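Local coordinates for uncharacterized protein (PDB 5V77) that is of unknown function but belongs to the NGO_1070-like family and folds as an all-beta antiparallel sheet that is found as a dimer, at residues 29-35 and 46-52. Residues are numbered along the deposited sequence.
Sequences NTLTLSF and YIKCSNI
Strands 30-35 and 46-50, both extended, run antiparallel as arms of a beta hairpin, axes 4.7 Å apart at 171°. Leu31-Cys49 and Leu33-Ile47 are hydrogen-bonded pairs: Leu31 N to Cys49 O is 3.0 Å, Cys49 N to Leu31 O 2.7 Å, Leu33 N to Ile47 O and Ile47 N to Leu33 O 2.9 Å each. Thr30-Ser50, Thr32-Lys48 and Ser34-Tyr46 are non-hydrogen-bonded pairs, their side chains on one face. At Asn51 (phi 66°, psi 76°) the chain turns a corner, and Asn29 O accepts a hydrogen bond from Ile52 N at 3.0 Å. Asn29 and Thr30 form a classic beta bulge opposite Ser25. On the other face Leu33 and Cys49 pack on Ile91 and Ile101, Ile47 on Ile91, Leu31 on Phe24. Leu31 CD1 meets Ile52 CD1 at 3.8 Å, as Phe35 CE1 meets Ile47 CD1. Tyr46 chi1 is p; its ring end leads away from strand 30-35. Water 1 donates to Thr30 OG1 and Asn51 OD1, both at 2.8 Å. Thr30 OG1 is hydrogen-bonded to Asp26 OD2, Asn51 ND2 to Glu104 OE2, Asn29 OD1 to Leu72 N of the second subunit. One face is thus apolar core, the other more polar, and Asn29 joins the dimer interface.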
ATOM      1  N   ASN A  29       1.943  11.123   0.750  1.00 22.18           N
ATOM      2  CA  ASN A  29       0.866  11.627  -0.107  1.00 22.71           C
ATOM      3  C   ASN A  29       0.877  11.044  -1.509  1.00 24.05           C
ATOM      4  O   ASN A  29      -0.105  11.247  -2.255  1.00 24.04           O
ATOM      5  CB  ASN A  29       0.935  13.158  -0.213  1.00 24.66           C
ATOM      6  CG  ASN A  29       0.568  13.852   1.087  1.00 31.94           C
ATOM      7  OD1 ASN A  29       0.097  13.218   2.041  1.00 25.91           O
ATOM      8  ND2 ASN A  29       0.770  15.161   1.131  1.00 30.76           N
ATOM      9  N   THR A  30       1.962  10.369  -1.898  1.00 20.54           N
ATOM     10  CA  THR A  30       2.143   9.887  -3.259  1.00 19.93           C
ATOM     11  C   THR A  30       2.536   8.424  -3.220  1.00 20.48           C
ATOM     12  O   THR A  30       3.328   8.004  -2.357  1.00 20.66           O
ATOM     13  CB  THR A  30       3.217  10.694  -3.991  1.00 21.95           C
ATOM     14  OG1 THR A  30       2.766  12.035  -4.117  1.00 23.45           O
ATOM     15  CG2 THR A  30       3.491  10.116  -5.396  1.00 25.96           C
ATOM     16  N   LEU A  31       1.967   7.652  -4.146  1.00 18.42           N
ATOM     17  CA  LEU A  31       2.367   6.271  -4.386  1.00 17.72           C
ATOM     18  C   LEU A  31       2.931   6.155  -5.790  1.00 20.09           C
ATOM     19  O   LEU A  31       2.299   6.609  -6.758  1.00 21.33           O
ATOM     20  CB  LEU A  31       1.185   5.308  -4.236  1.00 21.01           C
ATOM     21  CG  LEU A  31       0.863   4.893  -2.797  1.00 25.11           C
ATOM     22  CD1 LEU A  31      -0.472   4.199  -2.788  1.00 29.45           C
ATOM     23  CD2 LEU A  31       1.963   3.958  -2.276  1.00 22.89           C
ATOM     24  N   THR A  32       4.096   5.524  -5.913  1.00 18.52           N
ATOM     25  CA  THR A  32       4.682   5.282  -7.227  1.00 18.46           C
ATOM     26  C   THR A  32       4.829   3.784  -7.427  1.00 19.06           C
ATOM     27  O   THR A  32       5.372   3.076  -6.563  1.00 21.24           O
ATOM     28  CB  THR A  32       6.035   5.989  -7.385  1.00 19.19           C
ATOM     29  OG1 THR A  32       5.853   7.394  -7.156  1.00 20.62           O
ATOM     30  CG2 THR A  32       6.599   5.794  -8.820  1.00 20.30           C
ATOM     31  N   LEU A  33       4.329   3.312  -8.556  1.00 18.12           N
ATOM     32  CA  LEU A  33       4.444   1.921  -8.963  1.00 19.44           C
ATOM     33  C   LEU A  33       5.490   1.853 -10.062  1.00 20.37           C
ATOM     34  O   LEU A  33       5.416   2.627 -11.016  1.00 18.94           O
ATOM     35  CB  LEU A  33       3.097   1.399  -9.471  1.00 21.42           C
ATOM     36  CG  LEU A  33       2.069   0.934  -8.437  1.00 22.97           C
ATOM     37  CD1 LEU A  33       1.671   2.073  -7.504  1.00 25.79           C
ATOM     38  CD2 LEU A  33       0.824   0.395  -9.140  1.00 23.79           C
ATOM     39  N   SER A  34       6.472   0.953  -9.928  1.00 19.10           N
ATOM     40  CA  SER A  34       7.541   0.872 -10.917  1.00 20.15           C
ATOM     41  C   SER A  34       7.517  -0.471 -11.624  1.00 22.19           C
ATOM     42  O   SER A  34       7.207  -1.499 -11.013  1.00 23.16           O
ATOM     43  CB  SER A  34       8.910   1.098 -10.284  1.00 25.34           C
ATOM     44  OG  SER A  34       8.976   2.423  -9.778  1.00 30.78           O
ATOM     45  N   PHE A  35       7.906  -0.444 -12.907  1.00 22.08           N
ATOM     46  CA  PHE A  35       7.695  -1.562 -13.814  1.00 23.17           C
ATOM     47  C   PHE A  35       8.936  -1.828 -14.648  1.00 24.97           C
ATOM     48  O   PHE A  35       9.665  -0.902 -15.012  1.00 25.51           O
ATOM     49  CB  PHE A  35       6.539  -1.286 -14.785  1.00 23.22           C
ATOM     50  CG  PHE A  35       5.235  -0.977 -14.107  1.00 23.36           C
ATOM     51  CD1 PHE A  35       4.945   0.323 -13.696  1.00 21.79           C
ATOM     52  CD2 PHE A  35       4.294  -1.984 -13.891  1.00 23.58           C
ATOM     53  CE1 PHE A  35       3.727   0.623 -13.069  1.00 23.09           C
ATOM     54  CE2 PHE A  35       3.079  -1.701 -13.275  1.00 28.07           C
ATOM     55  CZ  PHE A  35       2.792  -0.401 -12.858  1.00 25.09           C
ATOM     56  N   TYR A  46       6.998   4.095 -14.828  1.00 18.12           N
ATOM     57  CA  TYR A  46       6.338   4.204 -13.527  1.00 19.12           C
ATOM     58  C   TYR A  46       4.969   4.841 -13.696  1.00 22.50           C
ATOM     59  O   TYR A  46       4.709   5.546 -14.675  1.00 21.15           O
ATOM     60  CB  TYR A  46       7.180   5.028 -12.543  1.00 17.74           C
ATOM     61  CG  TYR A  46       7.386   6.471 -12.972  1.00 19.02           C
ATOM     62  CD1 TYR A  46       6.414   7.450 -12.717  1.00 19.51           C
ATOM     63  CD2 TYR A  46       8.553   6.857 -13.635  1.00 19.21           C
ATOM     64  CE1 TYR A  46       6.603   8.777 -13.124  1.00 21.29           C
ATOM     65  CE2 TYR A  46       8.748   8.177 -14.045  1.00 18.28           C
ATOM     66  CZ  TYR A  46       7.774   9.127 -13.780  1.00 20.59           C
ATOM     67  OH  TYR A  46       7.973  10.430 -14.192  1.00 23.03           O
ATOM     68  N   ILE A  47       4.099   4.583 -12.727  1.00 20.90           N
ATOM     69  CA  ILE A  47       2.829   5.296 -12.585  1.00 15.86           C
ATOM     70  C   ILE A  47       2.866   5.999 -11.243  1.00 21.95           C
ATOM     71  O   ILE A  47       3.064   5.354 -10.202  1.00 21.40           O
ATOM     72  CB  ILE A  47       1.624   4.346 -12.661  1.00 21.79           C
ATOM     73  CG1 ILE A  47       1.564   3.684 -14.031  1.00 20.76           C
ATOM     74  CG2 ILE A  47       0.323   5.113 -12.362  1.00 22.30           C
ATOM     75  CD1 ILE A  47       0.557   2.524 -14.092  1.00 22.32           C
ATOM     76  N   LYS A  48       2.665   7.309 -11.263  1.00 18.12           N
ATOM     77  CA  LYS A  48       2.740   8.135 -10.059  1.00 21.99           C
ATOM     78  C   LYS A  48       1.335   8.592  -9.681  1.00 22.10           C
ATOM     79  O   LYS A  48       0.663   9.269 -10.473  1.00 22.97           O
ATOM     80  CB  LYS A  48       3.648   9.338 -10.302  1.00 19.35           C
ATOM     81  CG  LYS A  48       3.790  10.292  -9.088  1.00 22.63           C
ATOM     82  CD  LYS A  48       4.644  11.501  -9.497  1.00 32.32           C
ATOM     83  CE  LYS A  48       4.653  12.598  -8.445  1.00 40.65           C
ATOM     84  NZ  LYS A  48       5.568  13.726  -8.849  1.00 36.74           N
ATOM     85  N   CYS A  49       0.897   8.231  -8.480  1.00 18.84           N
ATOM     86  CA  CYS A  49      -0.447   8.543  -7.993  1.00 17.85           C
ATOM     87  C   CYS A  49      -0.278   9.612  -6.921  1.00 20.96           C
ATOM     88  O   CYS A  49       0.177   9.311  -5.820  1.00 20.72           O
ATOM     89  CB  CYS A  49      -1.114   7.289  -7.443  1.00 20.33           C
ATOM     90  SG  CYS A  49      -1.198   5.928  -8.693  1.00 22.82           S
ATOM     91  N   SER A  50      -0.611  10.866  -7.241  1.00 18.11           N
ATOM     92  CA  SER A  50      -0.348  11.982  -6.331  1.00 17.36           C
ATOM     93  C   SER A  50      -1.604  12.387  -5.565  1.00 26.03           C
ATOM     94  O   SER A  50      -2.672  12.574  -6.163  1.00 24.90           O
ATOM     95  CB  SER A  50       0.192  13.200  -7.088  1.00 25.69           C
ATOM     96  OG  SER A  50       1.392  12.858  -7.752  1.00 31.75           O
ATOM     97  N   ASN A  51      -1.445  12.571  -4.245  1.00 25.07           N
ATOM     98  CA  ASN A  51      -2.529  12.907  -3.324  1.00 23.26           C
ATOM     99  C   ASN A  51      -3.501  11.740  -3.261  1.00 26.93           C
ATOM    100  O   ASN A  51      -4.596  11.767  -3.836  1.00 22.48           O
ATOM    101  CB  ASN A  51      -3.204  14.233  -3.718  1.00 25.37           C
ATOM    102  CG  ASN A  51      -2.273  15.401  -3.545  1.00 35.47           C
ATOM    103  OD1 ASN A  51      -1.219  15.261  -2.912  1.00 31.90           O
ATOM    104  ND2 ASN A  51      -2.622  16.549  -4.115  1.00 33.48           N
ATOM    105  N   ILE A  52      -3.082  10.701  -2.543  1.00 21.24           N
ATOM    106  CA  ILE A  52      -3.812   9.445  -2.502  1.00 25.60           C
ATOM    107  C   ILE A  52      -5.156   9.625  -1.826  1.00 24.95           C
ATOM    108  O   ILE A  52      -5.265  10.246  -0.757  1.00 24.25           O
ATOM    109  CB  ILE A  52      -2.980   8.392  -1.758  1.00 25.54           C
ATOM    110  CG1 ILE A  52      -1.695   8.138  -2.533  1.00 28.18           C
ATOM    111  CG2 ILE A  52      -3.787   7.098  -1.565  1.00 30.52           C
ATOM    112  CD1 ILE A  52      -1.908   7.513  -3.851  1.00 30.54           C
TER
HETATM  113  O   HOH W   1       1.314  14.317  -3.491  1.00 56.52           O